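Local coordinates for surface protein SPB1 (PDB 4UZG), which forms the structural backbone of the group B streptococcus pilus 2b, its subunits probably linked covalently by a sortase, at residues 19-24 and 125-130; 135-140 and 166-171; 95-100 and 113-118; 256-261 and 269-274; 188-193 and 213-218. All blocks are in the same frame, centred on the assembly; numbering follows the deposited sequence. Where two conformers were deposited one is given.

Contact 1: residues 19-24 and 125-130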
# COMPACT_ATOMS: atom_id res chain seq x y z
N TYR A 19 -0.64 7.79 -4.95
CA TYR A 19 0.74 8.03 -5.33
C TYR A 19 0.94 9.46 -5.84
O TYR A 19 0.05 10.01 -6.51
CB TYR A 19 1.11 7.12 -6.48
CG TYR A 19 1.21 5.64 -6.18
CD1 TYR A 19 2.40 5.08 -5.77
CD2 TYR A 19 0.13 4.79 -6.35
CE1 TYR A 19 2.54 3.72 -5.57
CE2 TYR A 19 0.25 3.41 -6.14
CZ TYR A 19 1.45 2.88 -5.75
OH TYR A 19 1.54 1.52 -5.60
N THR A 20 2.11 10.02 -5.56
CA THR A 20 2.51 11.30 -6.09
C THR A 20 3.92 11.19 -6.68
O THR A 20 4.84 10.75 -6.00
CB THR A 20 2.50 12.40 -5.00
OG1 THR A 20 1.19 12.47 -4.43
CG2 THR A 20 2.84 13.76 -5.59
N ILE A 21 4.05 11.59 -7.95
CA ILE A 21 5.34 11.69 -8.61
C ILE A 21 5.63 13.18 -8.77
O ILE A 21 4.80 13.91 -9.32
CB ILE A 21 5.31 11.05 -10.01
CG1 ILE A 21 4.97 9.56 -9.91
CG2 ILE A 21 6.65 11.28 -10.71
CD1 ILE A 21 4.51 8.99 -11.25
N THR A 22 6.78 13.63 -8.32
CA THR A 22 7.17 15.05 -8.35
C THR A 22 8.52 15.17 -9.07
O THR A 22 9.46 14.43 -8.73
CB THR A 22 7.25 15.63 -6.89
OG1 THR A 22 5.98 15.45 -6.22
CG2 THR A 22 7.63 17.10 -6.87
N TYR A 23 8.62 16.10 -10.01
CA TYR A 23 9.86 16.38 -10.73
C TYR A 23 10.03 17.89 -10.74
O TYR A 23 9.25 18.61 -11.34
CB TYR A 23 9.76 15.84 -12.14
CG TYR A 23 10.96 16.07 -13.01
CD1 TYR A 23 12.03 15.18 -12.98
CD2 TYR A 23 10.98 17.10 -13.93
CE1 TYR A 23 13.10 15.34 -13.83
CE2 TYR A 23 12.06 17.27 -14.79
CZ TYR A 23 13.11 16.39 -14.72
OH TYR A 23 14.16 16.55 -15.59
N LYS A 24 11.07 18.36 -10.07
CA LYS A 24 11.25 19.78 -9.82
C LYS A 24 12.13 20.49 -10.81
O LYS A 24 12.28 21.72 -10.74
CB LYS A 24 11.79 20.00 -8.42
CG LYS A 24 10.79 19.68 -7.32
CD LYS A 24 11.14 20.58 -6.12
CE LYS A 24 10.63 20.11 -4.79
NZ LYS A 24 11.25 18.83 -4.43
N VAL A 125 2.45 14.41 -10.93
CA VAL A 125 1.43 13.46 -11.35
C VAL A 125 0.94 12.75 -10.10
O VAL A 125 1.72 12.09 -9.41
CB VAL A 125 1.97 12.43 -12.36
CG1 VAL A 125 0.89 11.39 -12.72
CG2 VAL A 125 2.50 13.10 -13.62
N THR A 126 -0.35 12.86 -9.81
CA THR A 126 -0.95 12.05 -8.78
C THR A 126 -1.84 11.01 -9.44
O THR A 126 -2.43 11.25 -10.50
CB THR A 126 -1.77 12.87 -7.79
OG1 THR A 126 -2.88 13.46 -8.45
CG2 THR A 126 -0.93 13.92 -7.13
N TYR A 127 -1.93 9.83 -8.83
CA TYR A 127 -2.79 8.77 -9.34
C TYR A 127 -3.03 7.79 -8.20
O TYR A 127 -2.41 7.91 -7.14
CB TYR A 127 -2.16 8.07 -10.57
CG TYR A 127 -0.94 7.23 -10.25
CD1 TYR A 127 0.33 7.77 -10.18
CD2 TYR A 127 -1.08 5.88 -9.99
CE1 TYR A 127 1.43 6.98 -9.87
CE2 TYR A 127 0.02 5.08 -9.68
CZ TYR A 127 1.26 5.65 -9.62
OH TYR A 127 2.39 4.89 -9.31
N THR A 128 -3.93 6.84 -8.41
CA THR A 128 -4.22 5.87 -7.38
C THR A 128 -4.10 4.43 -7.89
O THR A 128 -4.12 4.16 -9.10
CB THR A 128 -5.62 6.08 -6.77
OG1 THR A 128 -6.58 5.90 -7.81
CG2 THR A 128 -5.76 7.45 -6.15
N GLY A 129 -3.96 3.53 -6.93
CA GLY A 129 -4.06 2.10 -7.16
C GLY A 129 -4.76 1.47 -5.96
O GLY A 129 -5.06 2.14 -4.98
N VAL A 130 -5.00 0.17 -6.05
CA VAL A 130 -5.66 -0.59 -4.99
C VAL A 130 -4.76 -1.74 -4.56
O VAL A 130 -4.30 -2.53 -5.39
CB VAL A 130 -7.04 -1.10 -5.43
CG1 VAL A 130 -7.67 -1.97 -4.34
CG2 VAL A 130 -7.97 0.06 -5.79
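Tyr19 and Tyr127 face each other on one side of this strand pair, their rings nearly parallel (8°) but slid apart, so that they barely overlap. Tyr19 CB sits over the Tyr127 ring near its rim, 3.6 Å from the centroid in a CH-pi contact, while Tyr127 OH lies over the rim of the Tyr19 ring. The closest ring atoms are Tyr19 CD2 and Tyr127 CE2, 3.3 Å apart. A chi1 of 70° puts Tyr127 CG between its backbone N and carbonyl carbon; the ring beyond it lies against Tyr19. Ile21 adds CD1 at the edge of the Tyr127 ring, 3.9 Å from CE1, and its CB packs on Val125 CB. This buried face also receives Phe91, edge-to-face with Tyr127, and residues of strand 146-153. The strands are antiparallel neighbours within the large sheet of the N-terminal half, consistent with the Ig-like folds of Gram-positive pilins. Tyr19 with Tyr127 and Ile21 with Val125 form hydrogen-bonded pairs; Ile21 N to Val125 O is 2.8 Å and almost straight (175°). The other face is looser: Thr20 and Thr126, a partly exposed non-hydrogen-bonded pair, lie side by side, Thr20 OG1 3.7 Å from Thr126 CG2.

Contact 2: residues 135-140 and 166-171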
# COMPACT_ATOMS: atom_id res chain seq x y z
N ALA A 135 0.44 -8.62 -2.10
CA ALA A 135 1.42 -7.79 -1.43
C ALA A 135 2.06 -8.57 -0.28
O ALA A 135 1.41 -9.34 0.42
CB ALA A 135 0.75 -6.56 -0.89
N LYS A 136 3.35 -8.36 -0.09
CA LYS A 136 4.06 -8.99 1.01
C LYS A 136 4.08 -8.06 2.20
O LYS A 136 4.28 -6.86 2.05
CB LYS A 136 5.50 -9.28 0.59
CG LYS A 136 5.62 -10.11 -0.65
CD LYS A 136 5.18 -11.51 -0.42
CE LYS A 136 5.70 -12.40 -1.55
NZ LYS A 136 5.04 -13.73 -1.57
N PRO A 137 3.95 -8.62 3.42
CA PRO A 137 3.94 -7.79 4.63
C PRO A 137 5.35 -7.49 5.13
O PRO A 137 6.32 -8.16 4.81
CB PRO A 137 3.16 -8.67 5.63
CG PRO A 137 3.56 -10.06 5.24
CD PRO A 137 3.60 -10.02 3.73
N GLY A 138 5.41 -6.48 5.98
CA GLY A 138 6.63 -6.17 6.70
C GLY A 138 7.44 -5.01 6.15
O GLY A 138 7.03 -4.33 5.20
N SER A 139 8.60 -4.82 6.75
CA SER A 139 9.42 -3.61 6.60
C SER A 139 10.70 -3.83 5.79
O SER A 139 11.49 -2.90 5.64
CB SER A 139 9.78 -3.09 8.00
OG SER A 139 8.62 -2.82 8.76
N ALA A 140 10.91 -5.03 5.28
CA ALA A 140 12.15 -5.37 4.58
C ALA A 140 12.15 -4.85 3.14
O ALA A 140 11.22 -4.19 2.70
CB ALA A 140 12.35 -6.87 4.59
N VAL A 166 4.91 0.09 -1.15
CA VAL A 166 3.71 0.07 -0.32
C VAL A 166 3.88 -1.00 0.76
O VAL A 166 4.54 -2.02 0.54
CB VAL A 166 2.41 -0.16 -1.11
CG1 VAL A 166 2.15 0.99 -2.08
CG2 VAL A 166 2.43 -1.53 -1.77
N ARG A 167 3.33 -0.74 1.94
CA ARG A 167 3.56 -1.61 3.09
C ARG A 167 2.27 -2.02 3.77
O ARG A 167 1.31 -1.23 3.85
CB ARG A 167 4.41 -0.88 4.13
CG ARG A 167 5.71 -0.31 3.68
CD ARG A 167 6.78 -1.28 3.77
NE ARG A 167 8.07 -0.82 3.28
CZ ARG A 167 9.05 -1.67 3.05
NH1 ARG A 167 8.86 -2.95 3.27
NH2 ARG A 167 10.19 -1.25 2.55
N ASP A 168 2.26 -3.24 4.30
CA ASP A 168 1.20 -3.71 5.17
C ASP A 168 1.78 -4.63 6.24
O ASP A 168 2.98 -4.92 6.23
CB ASP A 168 0.02 -4.32 4.38
CG ASP A 168 0.32 -5.62 3.68
OD1 ASP A 168 1.30 -6.31 3.95
OD2 ASP A 168 -0.55 -5.98 2.82
N GLY A 169 0.93 -5.04 7.17
CA GLY A 169 1.34 -5.83 8.31
C GLY A 169 0.66 -7.18 8.41
O GLY A 169 -0.30 -7.48 7.68
N GLN A 170 1.18 -7.98 9.31
CA GLN A 170 0.69 -9.34 9.53
C GLN A 170 0.66 -9.66 11.02
O GLN A 170 1.60 -9.32 11.74
CB GLN A 170 1.61 -10.32 8.83
CG GLN A 170 1.28 -11.79 9.02
CD GLN A 170 2.25 -12.63 8.28
OE1 GLN A 170 3.33 -12.98 8.80
NE2 GLN A 170 1.93 -12.93 7.05
N ILE A 171 -0.42 -10.32 11.44
CA ILE A 171 -0.56 -10.81 12.80
C ILE A 171 -0.58 -12.34 12.74
O ILE A 171 -1.45 -12.93 12.09
CB ILE A 171 -1.85 -10.30 13.45
CG1 ILE A 171 -1.89 -8.76 13.48
CG2 ILE A 171 -2.00 -10.88 14.86
CD1 ILE A 171 -3.22 -8.18 13.97
O HOH W 1 -0.55 -8.50 2.20
O HOH W 2 4.76 -4.51 3.44
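The guanidinium of Arg167 meets three backbone carbonyls of residues 138-140: Ser139 O lies over one face, Ala140 O sits at the edge in the plane, and Gly138 O is near the edge but tilted 19° out of it. NH1 does most of the work, donating to Ala140 O at 2.7 Å and to Gly138 O at 3.0 Å; NH2 adds a weak bond to Ala140 O. A bend at chi2 (-88°) turns Arg167 CD toward Gly138 O. The carboxylate of Asp168 is turned the other way along the loop. Its OD1 lies 3.1 Å from Pro137 CA, and its OD2 takes a 2.6 Å bond from a water that also donates to Ala135 O. Between the two polar groups, Gly138 N donates almost straight (173°) to Asp168 O at 2.9 Å. A second water accepts from Asp168 N and lies within hydrogen-bonding distance of Lys136 O and Gly138 O. Gly138 has a positive phi, at which a CB would press on the preceding carbonyl O. Pro137 CG rests 3.8 Å from Gln170 NE2, which bonds to Thr229 OG1, with Gln170 CB near the proline ring. The contact lies at the junction of the two halves of the protein, where the loop after strand 121-131 meets the link from strand 162-165 into strand 169-177, beside strand 225-231.

Contact 3: residues 95-100 and 113-118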
# COMPACT_ATOMS: atom_id res chain seq x y z
N ILE A 95 4.29 14.86 -21.84
CA ILE A 95 3.84 16.23 -21.73
C ILE A 95 4.58 17.06 -22.81
O ILE A 95 5.78 17.28 -22.71
CB ILE A 95 4.13 16.83 -20.35
CG1 ILE A 95 3.47 15.99 -19.25
CG2 ILE A 95 3.67 18.28 -20.29
CD1 ILE A 95 3.81 16.42 -17.83
N PRO A 96 3.87 17.50 -23.85
CA PRO A 96 4.53 18.36 -24.83
C PRO A 96 4.94 19.69 -24.17
O PRO A 96 4.20 20.24 -23.35
CB PRO A 96 3.47 18.55 -25.93
CG PRO A 96 2.19 18.34 -25.26
CD PRO A 96 2.45 17.29 -24.19
N TRP A 97 6.10 20.19 -24.56
CA TRP A 97 6.73 21.31 -23.87
C TRP A 97 6.92 22.51 -24.78
O TRP A 97 7.16 23.63 -24.31
CB TRP A 97 8.09 20.86 -23.30
CG TRP A 97 8.49 21.56 -22.05
CD1 TRP A 97 9.53 22.42 -21.88
CD2 TRP A 97 7.86 21.45 -20.77
NE1 TRP A 97 9.59 22.85 -20.59
CE2 TRP A 97 8.57 22.27 -19.88
CE3 TRP A 97 6.78 20.71 -20.29
CZ2 TRP A 97 8.24 22.38 -18.53
CZ3 TRP A 97 6.43 20.83 -18.95
CH2 TRP A 97 7.16 21.66 -18.09
N ALA A 98 6.81 22.29 -26.09
CA ALA A 98 7.00 23.36 -27.07
C ALA A 98 6.22 22.97 -28.31
O ALA A 98 5.94 21.78 -28.54
CB ALA A 98 8.50 23.56 -27.40
N ALA A 99 5.92 23.95 -29.16
CA ALA A 99 5.13 23.71 -30.36
C ALA A 99 5.88 22.91 -31.41
O ALA A 99 5.26 22.26 -32.24
CB ALA A 99 4.64 25.03 -30.96
N THR A 100 7.21 23.01 -31.41
CA THR A 100 8.07 22.28 -32.36
C THR A 100 9.32 21.77 -31.65
O THR A 100 9.62 22.22 -30.54
CB THR A 100 8.52 23.15 -33.54
OG1 THR A 100 9.36 24.21 -33.07
CG2 THR A 100 7.33 23.73 -34.28
N ASP A 113 11.39 31.53 -28.65
CA ASP A 113 11.03 30.23 -29.20
C ASP A 113 9.56 29.94 -28.91
O ASP A 113 8.81 30.86 -28.55
CB ASP A 113 11.97 29.18 -28.61
CG ASP A 113 12.29 28.06 -29.58
OD1 ASP A 113 11.41 27.64 -30.36
OD2 ASP A 113 13.44 27.58 -29.53
N ASP A 114 9.12 28.69 -29.09
CA ASP A 114 7.70 28.36 -28.99
C ASP A 114 7.37 27.46 -27.81
O ASP A 114 6.44 26.66 -27.87
CB ASP A 114 7.20 27.77 -30.32
CG ASP A 114 7.97 26.55 -30.76
OD1 ASP A 114 8.65 25.93 -29.93
OD2 ASP A 114 7.87 26.21 -31.96
N PHE A 115 8.13 27.63 -26.74
CA PHE A 115 7.86 26.95 -25.48
C PHE A 115 6.51 27.32 -24.90
O PHE A 115 6.08 28.49 -24.98
CB PHE A 115 8.94 27.31 -24.47
CG PHE A 115 10.31 26.85 -24.86
CD1 PHE A 115 10.62 25.50 -24.87
CD2 PHE A 115 11.30 27.75 -25.22
CE1 PHE A 115 11.87 25.05 -25.22
CE2 PHE A 115 12.57 27.30 -25.59
CZ PHE A 115 12.85 25.96 -25.58
N PHE A 116 5.85 26.36 -24.25
CA PHE A 116 4.57 26.61 -23.60
C PHE A 116 4.70 27.20 -22.20
O PHE A 116 3.80 27.92 -21.75
CB PHE A 116 3.75 25.33 -23.49
CG PHE A 116 3.51 24.63 -24.80
CD1 PHE A 116 3.31 25.33 -25.98
CD2 PHE A 116 3.47 23.25 -24.83
CE1 PHE A 116 3.09 24.65 -27.16
CE2 PHE A 116 3.24 22.56 -26.00
CZ PHE A 116 3.04 23.25 -27.18
N TYR A 117 5.80 26.89 -21.52
CA TYR A 117 5.99 27.20 -20.12
C TYR A 117 7.28 27.99 -19.97
O TYR A 117 8.15 27.98 -20.86
CB TYR A 117 6.00 25.90 -19.30
CG TYR A 117 4.80 25.02 -19.64
CD1 TYR A 117 3.50 25.44 -19.39
CD2 TYR A 117 4.97 23.81 -20.31
CE1 TYR A 117 2.39 24.67 -19.77
CE2 TYR A 117 3.87 23.02 -20.68
CZ TYR A 117 2.59 23.47 -20.41
OH TYR A 117 1.47 22.75 -20.78
N LYS A 118 7.38 28.73 -18.89
CA LYS A 118 8.57 29.53 -18.68
C LYS A 118 9.12 29.29 -17.29
O LYS A 118 8.42 28.83 -16.37
CB LYS A 118 8.32 31.01 -18.94
CG LYS A 118 7.16 31.57 -18.19
CD LYS A 118 6.92 33.04 -18.52
CE LYS A 118 5.87 33.64 -17.59
NZ LYS A 118 5.69 35.11 -17.80
O HOH W 3 1.69 20.53 -22.15
O HOH W 4 7.88 25.12 -22.08
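Both arms of the long loop that follows strand 90-96 meet here, Trp97 to Thr100 on the outgoing arm and Asp114 to Tyr117 on the returning one. Phe116 N donates to Trp97 O at 3.0 Å in a nearly straight bond (174°), and Ala99 N donates to Asp114 O; in both bonds the donor stands above the carbonyl plane. Phe116 lays its ring against the opposite backbone, with Ala98 N and C over one face and Pro96 O at the edge, 3.4 Å from CD2. Tyr117 turns the edge of its ring, CD2 foremost, onto the face of Trp97, an edge-to-face pair with planes at 55° and 3.6 Å between Tyr117 CD2 and Trp97 CZ3. Phe116 CB covers the centre of the same Tyr117 ring. The backbones form just a single beta bridge, Ala98 with Phe115. Two waters join the arms: one accepts from Tyr117 OH and donates to Pro96 O, the other accepts from Tyr117 N and lies 2.8 Å from Trp97 O. Tyr117 OH also accepts from Gly80 N. Farther out, a chi1 of 57° sets Asp114 CG 3.7 Å from Ala99 CB, and OD2 accepts from Thr100 OG1 at 2.7 Å through its syn lone pair. The other carboxylate oxygen, OD1, forms a salt bridge with Lys34, which also makes a cation-pi contact with Phe115.

Contact 4: residues 256-261 and 269-274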
# COMPACT_ATOMS: atom_id res chain seq x y z
N VAL A 256 -3.47 -6.26 20.46
CA VAL A 256 -2.29 -6.51 19.64
C VAL A 256 -2.02 -5.25 18.81
O VAL A 256 -2.87 -4.81 18.04
CB VAL A 256 -2.52 -7.68 18.67
CG1 VAL A 256 -1.27 -7.90 17.82
CG2 VAL A 256 -2.94 -8.92 19.36
N ILE A 257 -0.83 -4.69 18.97
CA ILE A 257 -0.42 -3.52 18.21
C ILE A 257 0.43 -3.95 17.02
O ILE A 257 1.36 -4.74 17.13
CB ILE A 257 0.33 -2.53 19.10
CG1 ILE A 257 -0.64 -1.96 20.14
CG2 ILE A 257 0.94 -1.41 18.25
CD1 ILE A 257 -0.00 -1.13 21.19
N LEU A 258 0.09 -3.37 15.88
CA LEU A 258 0.80 -3.57 14.66
C LEU A 258 1.40 -2.19 14.30
O LEU A 258 0.70 -1.17 14.29
CB LEU A 258 -0.25 -4.06 13.68
CG LEU A 258 0.21 -4.62 12.37
CD1 LEU A 258 1.26 -5.74 12.46
CD2 LEU A 258 -1.00 -5.11 11.60
N GLY A 259 2.70 -2.17 14.03
CA GLY A 259 3.39 -0.92 13.77
C GLY A 259 4.01 -0.32 15.03
O GLY A 259 4.38 -1.05 15.94
N ASP A 260 4.13 1.00 15.08
CA ASP A 260 4.74 1.66 16.23
C ASP A 260 4.08 1.21 17.52
O ASP A 260 2.85 1.24 17.63
CB ASP A 260 4.61 3.18 16.12
CG ASP A 260 5.48 3.78 15.04
OD1 ASP A 260 6.48 3.14 14.66
OD2 ASP A 260 5.17 4.90 14.58
N GLY A 261 4.88 0.79 18.48
CA GLY A 261 4.37 0.30 19.75
C GLY A 261 4.19 -1.21 19.82
O GLY A 261 3.82 -1.76 20.85
N ASP A 269 10.84 -6.33 13.40
CA ASP A 269 9.97 -5.73 12.39
C ASP A 269 8.60 -5.53 13.03
O ASP A 269 7.86 -6.49 13.26
CB ASP A 269 9.86 -6.65 11.17
CG ASP A 269 9.11 -6.02 10.02
OD1 ASP A 269 8.32 -5.08 10.26
OD2 ASP A 269 9.31 -6.47 8.87
N ASN A 270 8.24 -4.27 13.30
CA ASN A 270 6.99 -4.05 14.01
C ASN A 270 5.74 -4.26 13.16
O ASN A 270 4.62 -4.16 13.67
CB ASN A 270 6.99 -2.70 14.72
CG ASN A 270 7.05 -1.55 13.77
OD1 ASN A 270 6.68 -1.66 12.61
ND2 ASN A 270 7.51 -0.41 14.27
N LEU A 271 5.92 -4.61 11.88
CA LEU A 271 4.79 -4.99 11.00
C LEU A 271 4.60 -6.50 10.90
O LEU A 271 3.71 -6.94 10.18
CB LEU A 271 4.94 -4.34 9.62
CG LEU A 271 4.75 -2.83 9.61
CD1 LEU A 271 5.04 -2.33 8.20
CD2 LEU A 271 3.34 -2.45 10.05
N LEU A 272 5.40 -7.27 11.62
CA LEU A 272 5.28 -8.72 11.66
C LEU A 272 5.20 -9.12 13.13
O LEU A 272 6.23 -9.24 13.80
CB LEU A 272 6.47 -9.41 10.97
CG LEU A 272 6.71 -9.05 9.51
CD1 LEU A 272 8.00 -9.69 9.03
CD2 LEU A 272 5.54 -9.45 8.64
N VAL A 273 3.99 -9.30 13.64
CA VAL A 273 3.82 -9.49 15.08
C VAL A 273 3.26 -10.88 15.36
O VAL A 273 2.60 -11.51 14.52
CB VAL A 273 2.97 -8.37 15.74
CG1 VAL A 273 3.58 -7.01 15.50
CG2 VAL A 273 1.54 -8.38 15.28
N ASN A 274 3.53 -11.35 16.58
CA ASN A 274 3.30 -12.73 16.96
C ASN A 274 2.70 -12.84 18.36
O ASN A 274 3.33 -13.41 19.26
CB ASN A 274 4.62 -13.50 16.95
CG ASN A 274 5.30 -13.46 15.62
OD1 ASN A 274 5.10 -14.35 14.77
ND2 ASN A 274 6.11 -12.43 15.40
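Val256 and Val273 slide past each other in opposite directions, bringing Val256 CG1 to 3.8 Å from Val273 CG2. The same methyl of Val273 meets Leu258 CD1 at 3.9 Å, so it touches side chains from two strand positions on one face, while Val273 CG1 reaches back to Ile257 O. Leu258 CG is anti to its backbone N (chi1 -168°); beyond it, CD1 lies over the carbonyl of Leu271, 3.6 Å from Leu271 O. In this prealbumin-like domain strand 254-258 is an outermost strand of one sheet and strand 273-279 of the other, and the chain turns a corner at residues 270-272 just before strand 273-279. Gly259 N donates to Asn270 O at 2.8 Å, standing above the carbonyl plane, the direct hydrogen bond between the segments. A type I turn from Asp269 to Leu272 shapes the corner, reinforced by an Asx turn in which Asp269 OD1 accepts from Leu271 N at 2.9 Å. Past Gly259, the Asn270 side chain spreads against the glycine, CB 3.3 Å from Gly259 O. Asp260 and Asn270 lie side by side pointing the same way, but their flat ends are turned 78° apart and Asp260 OD1 is 3.7 Å from Asn270 ND2.

Contact 5: residues 188-193 and 213-218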
# COMPACT_ATOMS: atom_id res chain seq x y z
N ILE A 188 -11.51 -20.64 17.84
CA ILE A 188 -12.03 -19.75 16.83
C ILE A 188 -11.92 -18.32 17.33
O ILE A 188 -12.38 -18.01 18.44
CB ILE A 188 -13.50 -20.06 16.45
CG1 ILE A 188 -13.62 -21.53 16.02
CG2 ILE A 188 -13.99 -19.10 15.36
CD1 ILE A 188 -15.04 -21.96 15.73
N PHE A 189 -11.33 -17.45 16.51
CA PHE A 189 -11.20 -16.02 16.79
C PHE A 189 -11.81 -15.20 15.69
O PHE A 189 -11.82 -15.60 14.51
CB PHE A 189 -9.72 -15.63 16.90
CG PHE A 189 -9.05 -16.07 18.18
CD1 PHE A 189 -8.55 -17.37 18.31
CD2 PHE A 189 -8.95 -15.23 19.26
CE1 PHE A 189 -7.95 -17.77 19.47
CE2 PHE A 189 -8.36 -15.65 20.43
CZ PHE A 189 -7.87 -16.92 20.55
N VAL A 190 -12.24 -14.00 16.07
CA VAL A 190 -12.46 -12.90 15.15
C VAL A 190 -11.54 -11.75 15.57
O VAL A 190 -11.07 -11.70 16.71
CB VAL A 190 -13.95 -12.47 15.10
CG1 VAL A 190 -14.81 -13.61 14.58
CG2 VAL A 190 -14.47 -11.98 16.44
N LEU A 191 -11.29 -10.85 14.62
CA LEU A 191 -10.42 -9.70 14.86
C LEU A 191 -11.26 -8.43 14.90
O LEU A 191 -12.02 -8.15 13.97
CB LEU A 191 -9.36 -9.58 13.77
CG LEU A 191 -8.25 -8.56 14.06
CD1 LEU A 191 -7.37 -9.03 15.19
CD2 LEU A 191 -7.41 -8.30 12.81
N LYS A 192 -11.10 -7.67 15.97
CA LYS A 192 -11.74 -6.37 16.12
C LYS A 192 -10.70 -5.26 15.93
O LYS A 192 -9.52 -5.43 16.30
CB LYS A 192 -12.35 -6.31 17.52
CG LYS A 192 -13.39 -5.26 17.79
CD LYS A 192 -13.92 -5.32 19.20
CE LYS A 192 -15.00 -4.31 19.43
NZ LYS A 192 -15.54 -4.45 20.79
N ASN A 193 -11.13 -4.17 15.32
CA ASN A 193 -10.29 -2.99 15.21
C ASN A 193 -10.52 -2.08 16.42
O ASN A 193 -11.10 -2.50 17.43
CB ASN A 193 -10.49 -2.29 13.85
CG ASN A 193 -11.87 -1.69 13.70
OD1 ASN A 193 -12.63 -1.56 14.66
ND2 ASN A 193 -12.17 -1.26 12.48
N ALA A 213 -21.50 -10.25 13.26
CA ALA A 213 -22.16 -11.35 12.59
C ALA A 213 -21.54 -11.59 11.20
O ALA A 213 -21.55 -12.72 10.69
CB ALA A 213 -23.66 -11.10 12.49
N ASN A 214 -21.01 -10.54 10.59
CA ASN A 214 -20.39 -10.64 9.28
C ASN A 214 -18.89 -10.92 9.30
O ASN A 214 -18.26 -10.99 8.27
CB ASN A 214 -20.65 -9.34 8.52
CG ASN A 214 -22.12 -9.18 8.08
OD1 ASN A 214 -22.88 -10.18 7.99
ND2 ASN A 214 -22.54 -7.94 7.83
N ALA A 215 -18.32 -11.12 10.48
CA ALA A 215 -16.89 -11.30 10.62
C ALA A 215 -16.41 -12.64 10.08
O ALA A 215 -17.11 -13.65 10.15
CB ALA A 215 -16.49 -11.18 12.06
N THR A 216 -15.18 -12.65 9.61
CA THR A 216 -14.50 -13.88 9.25
C THR A 216 -14.02 -14.60 10.49
O THR A 216 -13.32 -14.04 11.33
CB THR A 216 -13.28 -13.57 8.36
OG1 THR A 216 -13.73 -12.89 7.18
CG2 THR A 216 -12.51 -14.82 8.01
N GLU A 217 -14.41 -15.86 10.64
CA GLU A 217 -13.94 -16.70 11.73
C GLU A 217 -12.67 -17.44 11.33
O GLU A 217 -12.63 -18.12 10.31
CB GLU A 217 -15.01 -17.73 12.12
CG GLU A 217 -16.18 -17.08 12.81
CD GLU A 217 -17.17 -18.07 13.45
OE1 GLU A 217 -17.04 -19.28 13.22
OE2 GLU A 217 -18.07 -17.63 14.20
N TYR A 218 -11.64 -17.31 12.16
CA TYR A 218 -10.36 -17.97 11.97
C TYR A 218 -10.21 -19.06 13.01
O TYR A 218 -10.41 -18.81 14.20
CB TYR A 218 -9.21 -16.95 12.14
CG TYR A 218 -9.16 -15.92 11.04
CD1 TYR A 218 -8.45 -16.17 9.88
CD2 TYR A 218 -9.82 -14.70 11.15
CE1 TYR A 218 -8.39 -15.21 8.86
CE2 TYR A 218 -9.79 -13.76 10.13
CZ TYR A 218 -9.04 -14.02 9.00
OH TYR A 218 -9.00 -13.08 7.97
O HOH W 5 -12.55 -11.48 12.05
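Phe189 and Tyr218 form an antiparallel hydrogen-bonded pair, Phe189 N to Tyr218 O at 2.8 Å and Tyr218 N to Phe189 O at 2.9 Å, the latter almost straight (176°). Beside it, Ile188 CA makes a CA-H...O contact with the same Tyr218 O. Earlier in the second segment the backbones part, and a water accepts from Leu191 N and donates to Thr216 O at 2.8 Å, standing where a direct bond between them would otherwise continue the pairing. Of the side chains, Glu217 crosses Ile188 obliquely: its CB is 3.7 Å from Ile188 CG2, Glu217 CG and CD also lie near this methyl, and OE1 comes near it too. Val190 CG1, anti to its own carbonyl carbon (chi1 -63°), touches both Ala215 CB at 3.9 Å and Thr216 O at 3.6 Å, with Glu217 CG a little farther off. Phe189 and Tyr218 project on the same face of the sheet, but the Phe189 ring turns from the 213-218 segment. Tyr218 has Phe189 O near its edge and Thr216 CG2 over one face, 3.5 Å above the plane; beyond the contact both aromatic residues pack on Ile226 of strand 225-231, in the facing sheet of the prealbumin-like domain. Thr216 OG1 is held by Asn202 OD1 and Phe201 N. The chemistry implies an edge pairing that rests on two firm backbone bonds and one water, with the side-chain contacts of Ile188 and Val190 on one side of the strand and Phe189 and Tyr218 on the other, facing strand 225-231.

Overall arrangement
Starting from the N terminus, contact 1 pairs strand 16-26 with strand 121-131 and closes a loop of 100 residues; contact 3 is nested inside it, closing the long loop after strand 90-96, the two centres about 23 Å apart. Contact 2 comes next in series and brings the loop after strand 121-131 onto the entry to strand 169-177, joining the two halves; Tyr19 packs on Val166 between contacts 1 and 2. Contacts 5 and 4 follow in that order within the prealbumin-like domain, each closing a short loop. Contact 4 touches contact 2 directly, through Ser139 with Asp269 and Gln170 with Leu271. None of the loops cross, and contacts 3 and 5 lie farthest apart, about 57 Å between centres.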